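Local atomic coordinates of adenosine kinase, putative (Trypanosoma brucei, PDB entry 3OTX), a protein that probably phosphorylates adenosine to AMP using ATP in purine salvage, and is captured here with the two-adenosine inhibitor bis(adenosine)-5'-pentaphosphate. Residues L17-H23 / G123-I129; Q75-Q79 / E341-P347; V89-A93 / A142-L146; A302-F307 / C321-T327. The protein carries 1 engineered substitution. All blocks are in the same frame, centred on the assembly; numbering follows the deposited sequence.

Contact 1: residues L17-H23 / G123-I129; sequences LLDVSAH and GACAVCI. With AP5 (bis(adenosine)-5'-pentaphosphate), chain C.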
# COMPACT_ATOMS: atom_id res chain seq x y z
N LEU A 17 2.62 -8.30 7.00
CA LEU A 17 4.01 -8.63 7.33
C LEU A 17 4.39 -7.95 8.62
O LEU A 17 3.96 -6.82 8.86
CB LEU A 17 4.95 -8.11 6.23
CG LEU A 17 4.63 -8.44 4.78
CD1 LEU A 17 5.62 -7.71 3.86
CD2 LEU A 17 4.72 -9.97 4.58
N LEU A 18 5.19 -8.62 9.44
CA LEU A 18 5.81 -7.96 10.57
C LEU A 18 7.10 -7.27 10.13
O LEU A 18 8.00 -7.93 9.56
CB LEU A 18 6.12 -8.99 11.67
CG LEU A 18 6.49 -8.25 12.97
CD1 LEU A 18 5.23 -7.97 13.86
CD2 LEU A 18 7.65 -8.84 13.74
N ASP A 19 7.23 -5.98 10.41
CA ASP A 19 8.45 -5.27 10.02
C ASP A 19 9.53 -5.41 11.06
O ASP A 19 9.31 -5.18 12.25
CB ASP A 19 8.17 -3.79 9.82
CG ASP A 19 7.39 -3.50 8.56
OD1 ASP A 19 7.27 -4.39 7.68
OD2 ASP A 19 6.95 -2.34 8.44
N VAL A 20 10.73 -5.80 10.60
CA VAL A 20 11.89 -6.01 11.45
C VAL A 20 12.87 -4.92 11.01
O VAL A 20 13.47 -5.03 9.95
CB VAL A 20 12.43 -7.46 11.31
CG1 VAL A 20 13.63 -7.74 12.25
CG2 VAL A 20 11.33 -8.47 11.63
N SER A 21 12.97 -3.87 11.83
CA SER A 21 13.59 -2.62 11.44
C SER A 21 14.87 -2.42 12.24
O SER A 21 14.90 -2.66 13.46
CB SER A 21 12.62 -1.47 11.77
OG SER A 21 13.05 -0.24 11.22
N ALA A 22 15.93 -2.03 11.55
CA ALA A 22 17.19 -1.66 12.20
C ALA A 22 18.00 -0.72 11.33
O ALA A 22 17.84 -0.68 10.10
CB ALA A 22 18.01 -2.90 12.56
N HIS A 23 18.84 0.08 11.98
CA HIS A 23 19.85 0.85 11.27
C HIS A 23 21.00 -0.07 10.91
O HIS A 23 21.55 -0.77 11.77
CB HIS A 23 20.32 2.02 12.13
CG HIS A 23 19.28 3.08 12.28
ND1 HIS A 23 19.20 4.16 11.44
CD2 HIS A 23 18.23 3.18 13.13
CE1 HIS A 23 18.16 4.91 11.79
NE2 HIS A 23 17.56 4.33 12.81
N GLY A 123 4.46 -13.70 7.47
CA GLY A 123 5.46 -12.95 6.74
C GLY A 123 6.15 -11.87 7.55
O GLY A 123 5.63 -11.40 8.57
N ALA A 124 7.32 -11.46 7.06
CA ALA A 124 8.08 -10.41 7.71
C ALA A 124 8.79 -9.59 6.64
O ALA A 124 9.06 -10.09 5.52
CB ALA A 124 9.13 -11.01 8.71
N CYS A 125 9.15 -8.36 6.98
CA CYS A 125 9.84 -7.50 6.03
C CYS A 125 11.03 -6.93 6.77
O CYS A 125 10.86 -6.30 7.82
CB CYS A 125 8.93 -6.37 5.53
SG CYS A 125 9.77 -5.40 4.21
N ALA A 126 12.22 -7.16 6.24
CA ALA A 126 13.43 -6.52 6.81
C ALA A 126 13.41 -5.06 6.36
O ALA A 126 13.32 -4.77 5.17
CB ALA A 126 14.69 -7.23 6.36
N VAL A 127 13.47 -4.13 7.31
CA VAL A 127 13.46 -2.70 6.99
C VAL A 127 14.84 -2.18 7.37
O VAL A 127 15.16 -2.04 8.56
CB VAL A 127 12.34 -1.98 7.75
CG1 VAL A 127 12.36 -0.49 7.43
CG2 VAL A 127 10.97 -2.56 7.36
N CYS A 128 15.70 -2.01 6.37
CA CYS A 128 17.10 -1.68 6.60
C CYS A 128 17.28 -0.17 6.40
O CYS A 128 17.09 0.34 5.30
CB CYS A 128 18.01 -2.48 5.65
SG CYS A 128 17.63 -4.23 5.58
N ILE A 129 17.60 0.53 7.49
CA ILE A 129 17.59 2.00 7.50
C ILE A 129 19.04 2.46 7.40
O ILE A 129 19.89 2.09 8.19
CB ILE A 129 16.92 2.57 8.80
CG1 ILE A 129 15.50 2.04 8.96
CG2 ILE A 129 16.92 4.10 8.78
CD1 ILE A 129 14.86 2.38 10.32
PA AP5 C . 6.36 10.23 -1.19
O1A AP5 C . 7.84 10.36 -0.83
O2A AP5 C . 6.03 10.62 -2.62
O3A AP5 C . 5.79 8.73 -0.99
PB AP5 C . 6.57 7.35 -1.30
O1B AP5 C . 7.73 7.53 -2.22
O2B AP5 C . 5.52 6.36 -1.69
O3B AP5 C . 7.10 7.05 0.17
PG AP5 C . 8.25 6.11 0.74
O1G AP5 C . 8.66 6.69 2.06
O2G AP5 C . 9.48 6.02 -0.13
O3G AP5 C . 7.45 4.81 0.97
PD AP5 C . 7.92 3.37 1.53
O1D AP5 C . 9.40 3.30 1.90
O2D AP5 C . 7.38 2.37 0.55
O3D AP5 C . 7.13 3.32 2.93
PE AP5 C . 5.61 2.82 3.14
O1E AP5 C . 4.76 3.28 2.00
O2E AP5 C . 5.17 3.17 4.56
O5F AP5 C . 5.53 11.05 -0.10
C5F AP5 C . 4.10 10.97 -0.06
C4F AP5 C . 3.56 12.20 0.63
O4F AP5 C . 4.18 12.35 1.91
C3F AP5 C . 3.90 13.52 -0.07
O3F AP5 C . 2.92 13.80 -1.04
C2F AP5 C . 3.97 14.50 1.06
O2F AP5 C . 2.67 14.91 1.42
C1F AP5 C . 4.51 13.65 2.21
N9A AP5 C . 6.00 13.71 2.34
C8A AP5 C . 6.91 12.69 2.03
N7A AP5 C . 8.15 13.15 2.32
C5A AP5 C . 8.06 14.41 2.80
C6A AP5 C . 8.97 15.32 3.28
N6A AP5 C . 10.26 15.01 3.43
N1A AP5 C . 8.53 16.54 3.73
C2A AP5 C . 7.18 16.87 3.74
N3A AP5 C . 6.27 15.95 3.27
C4A AP5 C . 6.69 14.74 2.83
O5J AP5 C . 5.73 1.20 3.01
C5J AP5 C . 6.54 0.48 3.94
C4J AP5 C . 5.84 -0.86 4.09
O4J AP5 C . 6.00 -1.66 2.90
C3J AP5 C . 6.44 -1.75 5.18
O3J AP5 C . 5.55 -1.72 6.30
C2J AP5 C . 6.56 -3.14 4.54
O2J AP5 C . 6.06 -4.19 5.35
C1J AP5 C . 5.74 -2.98 3.29
N9B AP5 C . 6.09 -3.92 2.22
C8B AP5 C . 7.33 -4.04 1.65
N7B AP5 C . 7.26 -5.05 0.75
C5B AP5 C . 5.98 -5.56 0.74
C6B AP5 C . 5.36 -6.57 0.01
N6B AP5 C . 6.01 -7.37 -0.86
N1B AP5 C . 4.05 -6.82 0.32
C2B AP5 C . 3.31 -6.07 1.20
N3B AP5 C . 3.93 -5.10 1.95
C4B AP5 C . 5.24 -4.84 1.68
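Two parallel neighbours in the five-stranded lid sheet of this ribokinase-like (PfkB) fold, 17-23 and 123-129, lie side by side, their axes approaching to 4.0 Å at 28°. Six backbone hydrogen bonds form the ladder: Val20 N to Cys125 O and Val127 N to Val20 O, both 2.8 Å and near-linear, are flanked by Leu18 N to Gly123 O, Cys125 N to Leu18 O and Ile129 N to Ala22 O, each 2.9 Å, and by Ala22 N to Val127 O at 3.1 Å. Side chains alternate between two faces. Leu18, Val20 and Ala22 share theirs with Ala124, Ala126 and Cys128, where helix 49-54 packs through Phe50 and Ile53. The other face carries Leu17, Asp19, Ser21 and His23 beside Cys125, Val127 and Ile129. Here the mt rotamer of Leu17 lays CD2 above Gly123, whose ideal CB would come within 2.5 Å of it, and brings CD1 to 3.9 Å from Cys125 CB and 3.6 Å from C4B in the adenine of AP5. Farther along, the t rotamer of Ser21 puts OG 3.3 Å from Ile129 CD1, and His23 (m) turns a ring face to Ile129 CB, 4.1 Å from the centroid, a CH-pi contact. Asp19 (m) serves the adenosine site: both ribose hydroxyls of AP5 donate to its carboxylate, O2J to Asp19 OD1 and O3J to Asp19 OD2, each at 2.6 Å.

Contact 2: residues Q75-Q79 / E341-P347; sequences QWMQQ and EKPSFSP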
# COMPACT_ATOMS: atom_id res chain seq x y z
N GLN A 75 -8.33 3.93 9.14
CA GLN A 75 -9.19 3.74 10.32
C GLN A 75 -8.92 4.81 11.38
O GLN A 75 -9.82 5.29 12.06
CB GLN A 75 -8.98 2.31 10.87
CG GLN A 75 -9.99 1.86 11.96
CD GLN A 75 -11.41 1.73 11.43
OE1 GLN A 75 -11.69 0.95 10.48
NE2 GLN A 75 -12.29 2.57 11.95
N TRP A 76 -7.65 5.19 11.54
CA TRP A 76 -7.24 6.22 12.51
C TRP A 76 -7.95 7.54 12.22
O TRP A 76 -8.24 8.33 13.12
CB TRP A 76 -5.71 6.44 12.46
CG TRP A 76 -5.17 7.53 13.34
CD1 TRP A 76 -5.08 7.52 14.69
CD2 TRP A 76 -4.57 8.75 12.91
NE1 TRP A 76 -4.50 8.69 15.15
CE2 TRP A 76 -4.17 9.46 14.06
CE3 TRP A 76 -4.33 9.32 11.65
CZ2 TRP A 76 -3.57 10.72 14.00
CZ3 TRP A 76 -3.72 10.58 11.59
CH2 TRP A 76 -3.34 11.25 12.75
N MET A 77 -8.22 7.77 10.94
CA MET A 77 -8.92 9.00 10.53
C MET A 77 -10.43 8.92 10.67
O MET A 77 -11.11 9.93 10.45
CB MET A 77 -8.61 9.30 9.07
CG MET A 77 -7.21 9.82 8.81
SD MET A 77 -6.83 11.39 9.61
CE MET A 77 -7.85 12.53 8.65
N GLN A 78 -10.96 7.74 10.98
CA GLN A 78 -12.40 7.55 11.12
C GLN A 78 -12.70 6.81 12.44
O GLN A 78 -13.27 5.73 12.44
CB GLN A 78 -12.95 6.77 9.91
CG GLN A 78 -12.88 7.54 8.56
CD GLN A 78 -13.77 8.77 8.51
OE1 GLN A 78 -14.62 8.95 9.36
NE2 GLN A 78 -13.56 9.64 7.52
N GLN A 79 -12.25 7.35 13.57
CA GLN A 79 -12.31 6.57 14.80
C GLN A 79 -13.73 6.39 15.36
O GLN A 79 -13.94 5.54 16.21
CB GLN A 79 -11.34 7.10 15.85
CG GLN A 79 -9.87 6.79 15.55
CD GLN A 79 -8.98 7.38 16.59
OE1 GLN A 79 -9.29 7.32 17.77
NE2 GLN A 79 -7.85 7.95 16.17
N GLU A 341 -2.78 10.09 19.51
CA GLU A 341 -4.10 9.46 19.71
C GLU A 341 -5.11 9.71 18.60
O GLU A 341 -5.65 8.77 18.02
CB GLU A 341 -4.71 9.93 21.04
CG GLU A 341 -6.08 9.31 21.36
CD GLU A 341 -6.87 10.12 22.39
OE1 GLU A 341 -7.24 11.28 22.09
OE2 GLU A 341 -7.13 9.58 23.49
N LYS A 342 -5.37 10.98 18.31
CA LYS A 342 -6.43 11.37 17.41
C LYS A 342 -5.90 12.37 16.40
O LYS A 342 -5.00 13.15 16.71
CB LYS A 342 -7.62 11.97 18.18
CG LYS A 342 -8.57 10.94 18.81
CD LYS A 342 -9.57 11.62 19.75
CE LYS A 342 -10.51 10.62 20.45
NZ LYS A 342 -11.65 11.30 21.15
N PRO A 343 -6.44 12.34 15.19
CA PRO A 343 -6.03 13.31 14.18
C PRO A 343 -6.47 14.73 14.55
O PRO A 343 -7.42 14.91 15.30
CB PRO A 343 -6.77 12.87 12.92
CG PRO A 343 -7.72 11.81 13.32
CD PRO A 343 -7.45 11.38 14.70
N SER A 344 -5.75 15.72 14.01
CA SER A 344 -6.07 17.13 14.18
C SER A 344 -6.48 17.72 12.83
O SER A 344 -6.34 18.92 12.61
CB SER A 344 -4.85 17.87 14.71
OG SER A 344 -3.73 17.62 13.86
N PHE A 345 -6.96 16.87 11.93
CA PHE A 345 -7.32 17.25 10.57
C PHE A 345 -8.43 16.31 10.20
O PHE A 345 -8.34 15.10 10.44
CB PHE A 345 -6.10 17.02 9.65
CG PHE A 345 -6.35 17.21 8.16
CD1 PHE A 345 -5.71 18.24 7.46
CD2 PHE A 345 -7.16 16.33 7.44
CE1 PHE A 345 -5.90 18.43 6.08
CE2 PHE A 345 -7.35 16.49 6.06
CZ PHE A 345 -6.72 17.55 5.38
N SER A 346 -9.50 16.86 9.65
CA SER A 346 -10.55 16.03 9.08
C SER A 346 -10.81 16.40 7.63
O SER A 346 -10.77 17.58 7.25
CB SER A 346 -11.83 16.08 9.92
OG SER A 346 -12.07 17.39 10.37
N PRO A 347 -11.07 15.38 6.80
CA PRO A 347 -11.42 15.58 5.39
C PRO A 347 -12.42 16.73 5.20
O PRO A 347 -12.28 17.59 4.31
CB PRO A 347 -12.08 14.24 5.02
CG PRO A 347 -11.49 13.23 5.94
CD PRO A 347 -11.00 13.95 7.16
OXT PRO A 347 -13.39 16.84 5.96
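The carbonyl of Glu341 is the polar hub: Gln79 NE2 donates to Glu341 O at 3.0 Å with an N-H...O angle of 165°, and Trp76 NE1 adds a weak bond to Glu341 O, 3.1 Å long but bent to 133°. The indole nitrogen also bonds weakly to Pro340 O. Gln79 NE2 spends a second donation within its own segment, on Trp76 O at 3.1 Å, so this one amide ties the turn at the end of helix 66-76 to the C-terminal tail. A 2.9 Å bond from Gln78 N to Gln75 O tightens the same turn. Outside this polar knot comes apolar packing. Pro343 CB lies over the face of the Trp76 six-membered ring, 4.0 Å from its centroid and 19° off the normal, a CH-pi contact, and also meets Met77 SD at 3.6 Å. The all-m rotamer of Met77 then carries its CE along the tail, to 3.2 Å from Phe345 O, 4.0 Å from Phe345 CD2 and 3.8 Å from Pro347 CD. The tail has no regular secondary structure, and the contact buries 374 Å² near the protein surface. It is held from further sides as well: Phe345 stacks on Tyr326 and Arg319 hydrogen-bonds Pro347 O, both from helix 317-332, while Met77 and Pro347 pack on Ser309 and Ala310 of helix 300-311, respectively.

Contact 3: residues V89-A93 / A142-L146; sequences VGCIA and AANHL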
# COMPACT_ATOMS: atom_id res chain seq x y z
N VAL A 89 -8.08 -8.14 4.19
CA VAL A 89 -7.90 -9.55 3.83
C VAL A 89 -6.43 -9.83 3.51
O VAL A 89 -5.80 -9.10 2.72
CB VAL A 89 -8.84 -9.95 2.65
CG1 VAL A 89 -8.55 -11.35 2.10
CG2 VAL A 89 -10.27 -9.94 3.14
N GLY A 90 -5.91 -10.91 4.10
CA GLY A 90 -4.60 -11.45 3.77
C GLY A 90 -4.45 -12.77 4.51
O GLY A 90 -5.40 -13.24 5.12
N CYS A 91 -3.25 -13.37 4.45
CA CYS A 91 -3.06 -14.68 5.01
C CYS A 91 -1.89 -14.62 6.00
O CYS A 91 -0.84 -14.05 5.68
CB CYS A 91 -2.82 -15.70 3.89
SG CYS A 91 -2.65 -17.41 4.46
N ILE A 92 -2.11 -15.20 7.17
CA ILE A 92 -1.10 -15.28 8.22
C ILE A 92 -1.05 -16.71 8.73
O ILE A 92 -1.85 -17.56 8.31
CB ILE A 92 -1.45 -14.38 9.43
CG1 ILE A 92 -2.83 -14.73 10.04
CG2 ILE A 92 -1.39 -12.90 9.06
CD1 ILE A 92 -3.16 -14.00 11.35
N ALA A 93 -0.09 -16.96 9.61
CA ALA A 93 -0.10 -18.17 10.44
C ALA A 93 -0.54 -17.82 11.85
O ALA A 93 -0.46 -16.65 12.25
CB ALA A 93 1.30 -18.86 10.45
N ALA A 142 3.52 -16.89 5.02
CA ALA A 142 2.11 -17.21 4.95
C ALA A 142 1.35 -16.34 3.93
O ALA A 142 0.37 -16.81 3.34
CB ALA A 142 1.50 -17.06 6.33
N ALA A 143 1.77 -15.09 3.73
CA ALA A 143 1.00 -14.20 2.86
C ALA A 143 0.94 -14.73 1.43
O ALA A 143 -0.02 -14.50 0.71
CB ALA A 143 1.55 -12.76 2.90
N ASN A 144 1.95 -15.51 1.04
CA ASN A 144 2.00 -16.04 -0.32
C ASN A 144 1.06 -17.23 -0.51
O ASN A 144 0.91 -17.71 -1.63
CB ASN A 144 3.41 -16.48 -0.66
CG ASN A 144 3.69 -16.47 -2.13
OD1 ASN A 144 4.31 -17.40 -2.66
ND2 ASN A 144 3.26 -15.44 -2.80
N HIS A 145 0.46 -17.70 0.57
CA HIS A 145 -0.44 -18.86 0.52
C HIS A 145 -1.93 -18.49 0.60
O HIS A 145 -2.78 -19.37 0.76
CB HIS A 145 -0.09 -19.82 1.67
CG HIS A 145 1.28 -20.42 1.52
ND1 HIS A 145 1.49 -21.61 0.88
CD2 HIS A 145 2.49 -20.00 1.95
CE1 HIS A 145 2.78 -21.90 0.90
NE2 HIS A 145 3.41 -20.94 1.55
N LEU A 146 -2.24 -17.21 0.47
CA LEU A 146 -3.65 -16.77 0.42
C LEU A 146 -4.37 -17.56 -0.70
O LEU A 146 -3.93 -17.58 -1.85
CB LEU A 146 -3.73 -15.26 0.21
CG LEU A 146 -5.14 -14.67 0.11
CD1 LEU A 146 -5.92 -14.86 1.37
CD2 LEU A 146 -5.03 -13.19 -0.22
O HOH W 1 -1.82 -12.38 2.09
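This is a buried junction between the large and small sheets of the PfkB fold: strand 91-92, the outermost at one side of the ten-stranded sheet, packs against the 3-10 turn 142-144, which follows directly on strand 133-141 of the lid sheet. The CA atoms come closest at Cys91 and Ala143, 4.6 Å apart, yet no clear direct hydrogen bond crosses between the segments, which bury 298 Å² mainly by van der Waals contact. Cys91 is the main contributor, with 91 Å² covered. Its CB lies 3.8 Å from Leu146 CB, and its SG sits 3.3 Å from Ala142 O, the carbonyl that also accepts His145 N at 2.9 Å inside the turn. Leu146 reaches back along 89-93, its CD1 4.0 Å from Gly90 C and 4.4 Å from Val89 CG1. At the other end the small CB of Ala142 nestles 3.5 Å from Ile92 C and 3.6 Å from Ala93 N, so the turn approaches the strand backbone itself. The site lies near the adenosine pocket, for Ala143 packs on Asn15, an adenosine-binding residue, and its side chain is about 7 Å from the bound inhibitor. Two further links join the backbones: Cys91 O makes a CA-H...O contact with Ala143 CA at 3.4 Å, and a water accepts from Cys91 N at 2.9 Å and reaches Ala143 O at 3.1 Å.

Contact 4: residues A302-F307 / C321-T327; sequences AFMGGF and CETGHYT. With AP5 (bis(adenosine)-5'-pentaphosphate), chain C.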
# COMPACT_ATOMS: atom_id res chain seq x y z
N ALA A 302 0.91 5.88 4.28
CA ALA A 302 0.21 6.89 5.08
C ALA A 302 -0.56 7.86 4.18
O ALA A 302 -1.71 8.20 4.48
CB ALA A 302 1.17 7.63 5.99
N PHE A 303 0.06 8.26 3.06
CA PHE A 303 -0.67 9.08 2.08
C PHE A 303 -1.95 8.36 1.64
O PHE A 303 -3.05 8.95 1.64
CB PHE A 303 0.18 9.41 0.84
CG PHE A 303 -0.60 10.11 -0.25
CD1 PHE A 303 -0.82 11.48 -0.17
CD2 PHE A 303 -1.16 9.38 -1.28
CE1 PHE A 303 -1.57 12.13 -1.13
CE2 PHE A 303 -1.93 10.01 -2.25
CZ PHE A 303 -2.14 11.40 -2.17
N MET A 304 -1.82 7.08 1.26
CA MET A 304 -2.94 6.32 0.75
C MET A 304 -4.04 6.16 1.82
O MET A 304 -5.24 6.25 1.50
CB MET A 304 -2.48 4.97 0.20
CG MET A 304 -3.55 4.18 -0.49
SD MET A 304 -3.87 4.90 -2.12
CE MET A 304 -5.62 4.70 -2.18
N GLY A 305 -3.64 5.93 3.07
CA GLY A 305 -4.64 5.88 4.15
C GLY A 305 -5.48 7.15 4.28
O GLY A 305 -6.71 7.07 4.43
N GLY A 306 -4.83 8.32 4.21
CA GLY A 306 -5.55 9.58 4.37
C GLY A 306 -6.44 9.78 3.15
O GLY A 306 -7.61 10.21 3.28
N PHE A 307 -5.89 9.52 1.97
CA PHE A 307 -6.66 9.61 0.73
C PHE A 307 -7.96 8.80 0.82
O PHE A 307 -9.05 9.33 0.52
CB PHE A 307 -5.78 9.15 -0.45
CG PHE A 307 -6.42 9.36 -1.83
CD1 PHE A 307 -6.10 10.45 -2.59
CD2 PHE A 307 -7.36 8.42 -2.32
CE1 PHE A 307 -6.73 10.64 -3.87
CE2 PHE A 307 -7.97 8.59 -3.59
CZ PHE A 307 -7.65 9.71 -4.36
N CYS A 321 -6.39 14.20 -1.74
CA CYS A 321 -4.93 14.45 -1.77
C CYS A 321 -4.43 15.27 -0.57
O CYS A 321 -3.42 14.91 0.06
CB CYS A 321 -4.50 15.10 -3.10
SG CYS A 321 -4.71 14.07 -4.54
N GLU A 322 -5.11 16.38 -0.26
CA GLU A 322 -4.80 17.18 0.94
C GLU A 322 -4.81 16.32 2.20
O GLU A 322 -3.94 16.46 3.05
CB GLU A 322 -5.76 18.39 1.05
CG GLU A 322 -5.56 19.39 -0.08
CD GLU A 322 -6.69 20.39 -0.22
OE1 GLU A 322 -6.50 21.32 -1.03
OE2 GLU A 322 -7.73 20.27 0.48
N THR A 323 -5.80 15.43 2.30
CA THR A 323 -5.90 14.56 3.49
C THR A 323 -4.73 13.56 3.54
O THR A 323 -4.14 13.34 4.62
CB THR A 323 -7.25 13.83 3.51
OG1 THR A 323 -8.30 14.79 3.41
CG2 THR A 323 -7.41 13.05 4.83
N GLY A 324 -4.37 13.02 2.38
CA GLY A 324 -3.22 12.12 2.29
C GLY A 324 -1.94 12.85 2.67
O GLY A 324 -1.06 12.26 3.28
N HIS A 325 -1.82 14.13 2.29
CA HIS A 325 -0.63 14.89 2.71
C HIS A 325 -0.60 15.03 4.22
O HIS A 325 0.46 14.92 4.84
CB HIS A 325 -0.58 16.28 2.09
CG HIS A 325 -0.46 16.28 0.61
ND1 HIS A 325 -0.76 17.39 -0.14
CD2 HIS A 325 -0.07 15.31 -0.27
CE1 HIS A 325 -0.57 17.11 -1.42
NE2 HIS A 325 -0.15 15.86 -1.52
N TYR A 326 -1.76 15.27 4.82
CA TYR A 326 -1.82 15.42 6.26
C TYR A 326 -1.33 14.12 6.96
O TYR A 326 -0.47 14.16 7.85
CB TYR A 326 -3.26 15.78 6.70
CG TYR A 326 -3.39 15.59 8.17
CD1 TYR A 326 -2.84 16.51 9.07
CD2 TYR A 326 -4.00 14.46 8.67
CE1 TYR A 326 -2.94 16.31 10.47
CE2 TYR A 326 -4.08 14.22 10.05
CZ TYR A 326 -3.55 15.15 10.92
OH TYR A 326 -3.65 14.90 12.27
N THR A 327 -1.92 13.00 6.59
CA THR A 327 -1.58 11.74 7.21
C THR A 327 -0.12 11.36 6.96
O THR A 327 0.57 10.91 7.87
CB THR A 327 -2.54 10.59 6.84
OG1 THR A 327 -2.70 10.52 5.44
CG2 THR A 327 -3.93 10.84 7.46
PA AP5 C . 6.36 10.23 -1.19
O1A AP5 C . 7.84 10.36 -0.83
O2A AP5 C . 6.03 10.62 -2.62
O3A AP5 C . 5.79 8.73 -0.99
PB AP5 C . 6.57 7.35 -1.30
O1B AP5 C . 7.73 7.53 -2.22
O2B AP5 C . 5.52 6.36 -1.69
O3B AP5 C . 7.10 7.05 0.17
PG AP5 C . 8.25 6.11 0.74
O1G AP5 C . 8.66 6.69 2.06
O2G AP5 C . 9.48 6.02 -0.13
O3G AP5 C . 7.45 4.81 0.97
PD AP5 C . 7.92 3.37 1.53
O1D AP5 C . 9.40 3.30 1.90
O2D AP5 C . 7.38 2.37 0.55
O3D AP5 C . 7.13 3.32 2.93
PE AP5 C . 5.61 2.82 3.14
O1E AP5 C . 4.76 3.28 2.00
O2E AP5 C . 5.17 3.17 4.56
O5F AP5 C . 5.53 11.05 -0.10
C5F AP5 C . 4.10 10.97 -0.06
C4F AP5 C . 3.56 12.20 0.63
O4F AP5 C . 4.18 12.35 1.91
C3F AP5 C . 3.90 13.52 -0.07
O3F AP5 C . 2.92 13.80 -1.04
C2F AP5 C . 3.97 14.50 1.06
O2F AP5 C . 2.67 14.91 1.42
C1F AP5 C . 4.51 13.65 2.21
N9A AP5 C . 6.00 13.71 2.34
C8A AP5 C . 6.91 12.69 2.03
N7A AP5 C . 8.15 13.15 2.32
C5A AP5 C . 8.06 14.41 2.80
C6A AP5 C . 8.97 15.32 3.28
N6A AP5 C . 10.26 15.01 3.43
N1A AP5 C . 8.53 16.54 3.73
C2A AP5 C . 7.18 16.87 3.74
N3A AP5 C . 6.27 15.95 3.27
C4A AP5 C . 6.69 14.74 2.83
O5J AP5 C . 5.73 1.20 3.01
C5J AP5 C . 6.54 0.48 3.94
C4J AP5 C . 5.84 -0.86 4.09
O4J AP5 C . 6.00 -1.66 2.90
C3J AP5 C . 6.44 -1.75 5.18
O3J AP5 C . 5.55 -1.72 6.30
C2J AP5 C . 6.56 -3.14 4.54
O2J AP5 C . 6.06 -4.19 5.35
C1J AP5 C . 5.74 -2.98 3.29
N9B AP5 C . 6.09 -3.92 2.22
C8B AP5 C . 7.33 -4.04 1.65
N7B AP5 C . 7.26 -5.05 0.75
C5B AP5 C . 5.98 -5.56 0.74
C6B AP5 C . 5.36 -6.57 0.01
N6B AP5 C . 6.01 -7.37 -0.86
N1B AP5 C . 4.05 -6.82 0.32
C2B AP5 C . 3.31 -6.07 1.20
N3B AP5 C . 3.93 -5.10 1.95
C4B AP5 C . 5.24 -4.84 1.68
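Helix 300-311 opens with Gly300, which binds ADP, and Asp301, which binds adenosine, and here its next residues pack on helix 317-332 beside the bound inhibitor. The axes of the short helical segments approach to 6.7 Å, their directions 135° apart. Glycines permit this closeness: an ideal CB on Gly306 would fall 2.1 Å from Thr327 OG1, and one on Gly324 2.5 Å from Phe303 CD1. The backbones consequently touch, with Phe303 O 3.2 Å from Gly324 CA. Thr327 OG1 donates to Ala302 O at 2.7 Å, a carbonyl already accepting Gly306 N within its helix. Phe303 extends CE1 to 3.5 Å from Cys321 O and 3.6 Å from His325 CD2, and Cys321 SG meets the edge of Phe307, 5.3 Å from the ring centroid. His325 CD2 lies 3.2 Å from AP5 O2F, while His325 NE2 hydrogen-bonds Thr272. A GAGD sequence closing on Asp301, the predicted proton acceptor, at the start of a helix is a signature of PfkB kinases.

Contacts 1, 3 and 4 are buried, whereas contact 2 lies at the surface. Contacts 1 and 4 both touch AP5, at its opposite adenosine moieties, with their own nearest atoms about 11 Å apart: the first is a backbone ladder whose one carboxylate, Asp19, holds a ribose, the second a glycine-lined helix crossing with one clear hydrogen bond. Contact 3 joins the lid sheet of contact 1 to the large sheet, relying on van der Waals contact and a water. Contact 2 touches contact 4 directly, Ser344 N lying 2.8 Å from Tyr326 OH, because the tail 341-347 runs over helix 317-332; the side-chain amide bond and weak indole bond of contact 2 contrast with the main-chain pairing of contact 1.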